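Local atomic coordinates of ribonucleoside triphosphate reductase (Lactobacillus leichmannii, PDB entry 1L1L), a protein that catalyses the reduction of ribonucleoside triphosphates to 2'-deoxyribonucleoside triphosphates, using the B12 cofactor adenosylcobalamin as its radical source. Residues I216-P221 with L250-S255; E595-T600 with L685-K690. One frame throughout, in Å; residues are numbered along the deposited sequence.

Interaction 1 (I216-P221 with L250-S255); sequences IYYRLP and LILDLS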
loop_
_atom_site.group_PDB
_atom_site.type_symbol
_atom_site.label_atom_id
_atom_site.label_comp_id
_atom_site.label_asym_id
_atom_site.label_seq_id
_atom_site.Cartn_x
_atom_site.Cartn_y
_atom_site.Cartn_z
ATOM N N ILE A 216 10.467 5.113 36.863
ATOM C CA ILE A 216 10.860 5.855 35.670
ATOM C C ILE A 216 9.568 6.527 35.232
ATOM O O ILE A 216 8.522 5.880 35.153
ATOM C CB ILE A 216 11.354 4.921 34.548
ATOM C CG1 ILE A 216 12.538 4.089 35.051
ATOM C CG2 ILE A 216 11.770 5.742 33.332
ATOM C CD1 ILE A 216 13.002 3.016 34.077
ATOM N N TYR A 217 9.634 7.825 34.966
ATOM C CA TYR A 217 8.449 8.572 34.576
ATOM C C TYR A 217 8.638 9.337 33.271
ATOM O O TYR A 217 9.665 9.985 33.066
ATOM C CB TYR A 217 8.071 9.524 35.714
ATOM C CG TYR A 217 7.013 10.543 35.366
ATOM C CD1 TYR A 217 7.345 11.712 34.680
ATOM C CD2 TYR A 217 5.678 10.334 35.713
ATOM C CE1 TYR A 217 6.377 12.647 34.347
ATOM C CE2 TYR A 217 4.697 11.268 35.382
ATOM C CZ TYR A 217 5.057 12.421 34.699
ATOM O OH TYR A 217 4.100 13.345 34.359
ATOM N N TYR A 218 7.638 9.256 32.393
ATOM C CA TYR A 218 7.682 9.936 31.102
ATOM C C TYR A 218 6.354 10.611 30.764
ATOM O O TYR A 218 5.296 9.974 30.738
ATOM C CB TYR A 218 8.044 8.944 29.990
ATOM C CG TYR A 218 8.123 9.557 28.599
ATOM C CD1 TYR A 218 7.663 8.858 27.483
ATOM C CD2 TYR A 218 8.667 10.830 28.398
ATOM C CE1 TYR A 218 7.737 9.409 26.199
ATOM C CE2 TYR A 218 8.747 11.392 27.118
ATOM C CZ TYR A 218 8.280 10.677 26.026
ATOM O OH TYR A 218 8.343 11.221 24.763
ATOM N N ARG A 219 6.426 11.912 30.509
ATOM C CA ARG A 219 5.265 12.714 30.148
ATOM C C ARG A 219 5.246 12.743 28.623
ATOM O O ARG A 219 6.151 13.303 28.004
ATOM C CB ARG A 219 5.431 14.134 30.714
ATOM C CG ARG A 219 4.609 15.202 30.012
ATOM C CD ARG A 219 3.129 15.036 30.273
ATOM N NE ARG A 219 2.715 15.655 31.526
ATOM C CZ ARG A 219 1.463 15.656 31.964
ATOM N NH1 ARG A 219 0.513 15.068 31.247
ATOM N NH2 ARG A 219 1.152 16.245 33.113
ATOM N N LEU A 220 4.230 12.138 28.015
ATOM C CA LEU A 220 4.160 12.090 26.559
ATOM C C LEU A 220 3.760 13.373 25.853
ATOM O O LEU A 220 2.713 13.955 26.132
ATOM C CB LEU A 220 3.207 10.989 26.087
ATOM C CG LEU A 220 3.778 9.576 25.971
ATOM C CD1 LEU A 220 4.126 9.062 27.347
ATOM C CD2 LEU A 220 2.764 8.672 25.287
ATOM N N PRO A 221 4.613 13.848 24.941
ATOM C CA PRO A 221 4.221 15.067 24.241
ATOM C C PRO A 221 3.061 14.631 23.359
ATOM O O PRO A 221 3.056 13.510 22.850
ATOM C CB PRO A 221 5.478 15.434 23.451
ATOM C CG PRO A 221 6.229 14.126 23.328
ATOM C CD PRO A 221 6.011 13.487 24.654
ATOM N N LEU A 250 7.948 1.580 35.538
ATOM C CA LEU A 250 7.688 2.591 34.522
ATOM C C LEU A 250 6.308 3.221 34.653
ATOM O O LEU A 250 5.303 2.531 34.823
ATOM C CB LEU A 250 7.838 1.983 33.123
ATOM C CG LEU A 250 7.543 2.936 31.959
ATOM C CD1 LEU A 250 8.389 4.197 32.114
ATOM C CD2 LEU A 250 7.827 2.242 30.627
ATOM N N ILE A 251 6.272 4.545 34.572
ATOM C CA ILE A 251 5.023 5.279 34.657
ATOM C C ILE A 251 4.933 6.193 33.442
ATOM O O ILE A 251 5.683 7.158 33.335
ATOM C CB ILE A 251 4.963 6.157 35.919
ATOM C CG1 ILE A 251 5.223 5.308 37.167
ATOM C CG2 ILE A 251 3.597 6.835 35.998
ATOM C CD1 ILE A 251 5.402 6.122 38.443
ATOM N N LEU A 252 4.027 5.878 32.522
ATOM C CA LEU A 252 3.847 6.696 31.325
ATOM C C LEU A 252 2.606 7.570 31.506
ATOM O O LEU A 252 1.498 7.066 31.720
ATOM C CB LEU A 252 3.706 5.801 30.087
ATOM C CG LEU A 252 4.949 4.985 29.726
ATOM C CD1 LEU A 252 4.660 4.101 28.521
ATOM C CD2 LEU A 252 6.112 5.917 29.423
ATOM N N ASP A 253 2.806 8.884 31.430
ATOM C CA ASP A 253 1.721 9.849 31.605
ATOM C C ASP A 253 1.187 10.319 30.243
ATOM O O ASP A 253 1.905 10.981 29.492
ATOM C CB ASP A 253 2.242 11.059 32.394
ATOM C CG ASP A 253 1.130 11.913 32.961
ATOM O OD1 ASP A 253 0.126 12.134 32.255
ATOM O OD2 ASP A 253 1.266 12.381 34.113
ATOM N N LEU A 254 -0.064 9.971 29.936
ATOM C CA LEU A 254 -0.692 10.352 28.664
ATOM C C LEU A 254 -1.818 11.362 28.912
ATOM O O LEU A 254 -2.841 11.350 28.220
ATOM C CB LEU A 254 -1.291 9.120 27.964
ATOM C CG LEU A 254 -0.608 7.756 28.110
ATOM C CD1 LEU A 254 -1.238 6.786 27.118
ATOM C CD2 LEU A 254 0.885 7.866 27.864
ATOM N N SER A 255 -1.637 12.224 29.905
ATOM C CA SER A 255 -2.659 13.216 30.235
ATOM C C SER A 255 -2.763 14.302 29.166
ATOM O O SER A 255 -3.800 14.953 29.039
ATOM C CB SER A 255 -2.355 13.861 31.595
ATOM O OG SER A 255 -2.379 12.900 32.644
HETATM O O HOH W 1 0.907 13.113 27.735
#
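A beta-alpha-beta unit closes here: strands 216-219 and 249-253, joined through helix 224-236, pair in parallel, I216 beside L250 and R219 beside D253. Within the two segments the first rung is I251 N to I216 O (2.7 Å). The ladder continues through Y218 N to I251 O and D253 N to Y218 O, and ends with L220 N bonded to D253 O (3.0 Å). A water then bridges the carbonyl oxygens of L220 and D253 where the strands run out.

On the face of Y217, I251, R219 and D253, the D253 carboxylate gathers the polar side chains. Y217, with CG anti to its backbone N (chi1 170°), reaches two residues along, and its OH donates to D253 OD2 (3.0 Å) from above the carboxylate plane; ring and carboxylate stand 83° apart. The R219 chain, bent at chi2 and chi3, brings NH1 to 3.1 Å from D253 OD1, but OD1 lies well out of the guanidinium plane, so the pair is held by charge alone. NH1 also has D256 as a salt-bridge partner. S255 N and S255 OG both donate to D253 OD1, the hydroxyl at 2.6 Å on the syn lone pair; the first of these bonds makes an Asx turn that ends the strand.

In the three-stranded parallel sheet of the B12-dependent insertion region, 249-253 is the middle strand, with 183-187 on its other side. The opposite face, with I216, L250, Y218 and L252, is largely apolar: I216 CB meets L250 CD1, and L252 CD2 lies 3.6 Å from Y218 CB and near the edge of the Y218 ring. Helix 224-236 packs on Y218, L220 and L250, while helix 275-289 covers L252 and L254.

Interaction 2 (E595-T600 with L685-K690); sequences EADIYT and LQQAPK
The Y599 ring carries I598 CG1 over the centre of one face, 3.6 Å above its plane, and has Q687 O in its plane at the edge, 3.5 Å from Y599 CE2. The Q687 amide stands almost perpendicular to this ring, at 88°, and both ends of the amide are used. NE2 donates to A596 O (3.2 Å) close to the amide's own plane, though tilted from the plane of the accepting carbonyl, while OE1 accepts from I598 N (3.2 Å). One glutamine side chain, extended beyond CG, thus bonds to two backbone groups flanking D597, and these two bonds fix the rotation of the amide. The E595 carboxylate comes from the opposite direction, its plane turned 61° from the amide and its OE1 2.9 Å from Q687 NE2; its OE2 is engaged in a salt bridge with R574.

Strand 593-596 is an outer strand of a four-stranded antiparallel sheet, and the residues that follow turn back toward strand 603-611. D597 shapes this turn: its OD1 accepts from Y599 N, an Asx turn, and its OD2 pairs with R576. D597 OD1 also lies 3.1 Å from Q687 OE1, an acceptor facing an acceptor; the donors Y599 N and I598 N probably offset that repulsion.

Segment 685-690 runs into strand 690-692, the outer strand at the far side of the same sheet, and Q687 touches R574 and C605 on the strands between. With CG anti to the carbonyl carbon (chi1 -55°), the Y599 ring runs antiparallel to the Q687 side chain, which takes its OH to the Q687 backbone, where Q687 N donates to it (3.2 Å). L685 CD2 approaches that hydroxyl, and I598 CD1 packs on Q687 CB at 3.6 Å.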
loop_
_atom_site.group_PDB
_atom_site.type_symbol
_atom_site.label_atom_id
_atom_site.label_comp_id
_atom_site.label_asym_id
_atom_site.label_seq_id
_atom_site.Cartn_x
_atom_site.Cartn_y
_atom_site.Cartn_z
ATOM N N GLU A 595 -30.701 2.211 -2.279
ATOM C CA GLU A 595 -31.405 1.369 -1.321
ATOM C C GLU A 595 -30.628 1.409 -0.016
ATOM O O GLU A 595 -29.419 1.650 -0.013
ATOM C CB GLU A 595 -31.451 -0.074 -1.833
ATOM C CG GLU A 595 -30.079 -0.746 -1.800
ATOM C CD GLU A 595 -30.012 -2.041 -2.580
ATOM O OE1 GLU A 595 -30.829 -2.958 -2.302
ATOM O OE2 GLU A 595 -29.128 -2.145 -3.469
ATOM N N ALA A 596 -31.317 1.185 1.096
ATOM C CA ALA A 596 -30.635 1.172 2.380
ATOM C C ALA A 596 -29.709 -0.050 2.370
ATOM O O ALA A 596 -30.081 -1.117 1.889
ATOM C CB ALA A 596 -31.658 1.069 3.512
ATOM N N ASP A 597 -28.492 0.121 2.871
ATOM C CA ASP A 597 -27.516 -0.968 2.919
ATOM C C ASP A 597 -27.919 -1.864 4.092
ATOM O O ASP A 597 -28.204 -1.372 5.176
ATOM C CB ASP A 597 -26.118 -0.373 3.115
ATOM C CG ASP A 597 -25.068 -1.403 3.481
ATOM O OD1 ASP A 597 -25.101 -2.545 2.978
ATOM O OD2 ASP A 597 -24.183 -1.042 4.278
ATOM N N ILE A 598 -27.965 -3.167 3.862
ATOM C CA ILE A 598 -28.365 -4.104 4.922
ATOM C C ILE A 598 -27.223 -4.552 5.825
ATOM O O ILE A 598 -27.460 -5.134 6.888
ATOM C CB ILE A 598 -29.031 -5.374 4.331
ATOM C CG1 ILE A 598 -28.029 -6.145 3.464
ATOM C CG2 ILE A 598 -30.264 -4.993 3.535
ATOM C CD1 ILE A 598 -28.634 -7.300 2.685
ATOM N N TYR A 599 -25.989 -4.289 5.409
ATOM C CA TYR A 599 -24.821 -4.703 6.186
ATOM C C TYR A 599 -24.274 -3.643 7.135
ATOM O O TYR A 599 -23.459 -3.948 8.011
ATOM C CB TYR A 599 -23.696 -5.154 5.248
ATOM C CG TYR A 599 -24.104 -6.241 4.292
ATOM C CD1 TYR A 599 -24.559 -7.478 4.763
ATOM C CD2 TYR A 599 -24.091 -6.023 2.916
ATOM C CE1 TYR A 599 -24.994 -8.456 3.896
ATOM C CE2 TYR A 599 -24.522 -6.991 2.035
ATOM C CZ TYR A 599 -24.979 -8.210 2.524
ATOM O OH TYR A 599 -25.444 -9.152 1.645
ATOM N N THR A 600 -24.721 -2.405 6.976
ATOM C CA THR A 600 -24.235 -1.320 7.817
ATOM C C THR A 600 -25.338 -0.327 8.114
ATOM O O THR A 600 -26.105 0.060 7.230
ATOM C CB THR A 600 -23.073 -0.553 7.138
ATOM O OG1 THR A 600 -22.137 -1.490 6.587
ATOM C CG2 THR A 600 -22.351 0.327 8.148
ATOM N N LEU A 685 -24.086 -13.368 -1.893
ATOM C CA LEU A 685 -24.452 -12.229 -1.060
ATOM C C LEU A 685 -25.797 -11.706 -1.525
ATOM O O LEU A 685 -26.016 -11.510 -2.718
ATOM C CB LEU A 685 -23.397 -11.126 -1.148
ATOM C CG LEU A 685 -22.099 -11.335 -0.368
ATOM C CD1 LEU A 685 -21.135 -10.192 -0.644
ATOM C CD2 LEU A 685 -22.410 -11.408 1.114
ATOM N N GLN A 686 -26.705 -11.495 -0.582
ATOM C CA GLN A 686 -28.037 -11.004 -0.902
ATOM C C GLN A 686 -27.997 -9.616 -1.547
ATOM O O GLN A 686 -28.787 -9.321 -2.445
ATOM C CB GLN A 686 -28.891 -10.984 0.363
ATOM C CG GLN A 686 -30.316 -10.513 0.162
ATOM C CD GLN A 686 -31.272 -11.120 1.187
ATOM O OE1 GLN A 686 -30.932 -11.257 2.356
ATOM N NE2 GLN A 686 -32.475 -11.471 0.746
ATOM N N GLN A 687 -27.086 -8.771 -1.083
ATOM C CA GLN A 687 -26.931 -7.423 -1.633
ATOM C C GLN A 687 -25.469 -7.283 -2.063
ATOM O O GLN A 687 -24.693 -6.539 -1.464
ATOM C CB GLN A 687 -27.283 -6.378 -0.567
ATOM C CG GLN A 687 -27.490 -4.967 -1.105
ATOM C CD GLN A 687 -27.853 -3.973 -0.014
ATOM O OE1 GLN A 687 -27.032 -3.637 0.840
ATOM N NE2 GLN A 687 -29.092 -3.503 -0.033
ATOM N N ALA A 688 -25.110 -8.008 -3.118
ATOM C CA ALA A 688 -23.744 -8.038 -3.639
ATOM C C ALA A 688 -23.137 -6.710 -4.075
ATOM O O ALA A 688 -23.779 -5.924 -4.770
ATOM C CB ALA A 688 -23.671 -9.024 -4.803
ATOM N N PRO A 689 -21.878 -6.451 -3.678
ATOM C CA PRO A 689 -21.195 -5.213 -4.056
ATOM C C PRO A 689 -20.977 -5.226 -5.573
ATOM O O PRO A 689 -20.828 -4.179 -6.199
ATOM C CB PRO A 689 -19.885 -5.281 -3.272
ATOM C CG PRO A 689 -19.635 -6.747 -3.152
ATOM C CD PRO A 689 -21.017 -7.277 -2.814
ATOM N N LYS A 690 -20.953 -6.429 -6.142
ATOM C CA LYS A 690 -20.800 -6.622 -7.580
ATOM C C LYS A 690 -21.756 -7.719 -8.030
ATOM O O LYS A 690 -21.522 -8.906 -7.797
ATOM C CB LYS A 690 -19.359 -6.999 -7.939
ATOM C CG LYS A 690 -18.358 -5.875 -7.737
ATOM C CD LYS A 690 -16.984 -6.261 -8.269
ATOM C CE LYS A 690 -15.910 -5.270 -7.829
ATOM N NZ LYS A 690 -14.545 -5.677 -8.314
#

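In the fold
Interactions 1 and 2 are separate sites, with centres 46 Å apart and nearest atoms about 29 Å apart; both segments of interaction 1 come earlier in the sequence than those of interaction 2. Both lie away from the middle of the chain, 33 and 26 Å from its centre to theirs. Interaction 1 joins two of the three strands of the small parallel sheet of the inserted region, consistent with an insertion that lets this regulated monomer mimic a dimer. Interaction 2 is tied by sequence to the mixed sheet: its 685-690 loop follows strand 674-679, which shares that sheet with strand 119-123. The C119-C419 disulfide is probably the oxidised form of the cysteine pair that reduces the substrate.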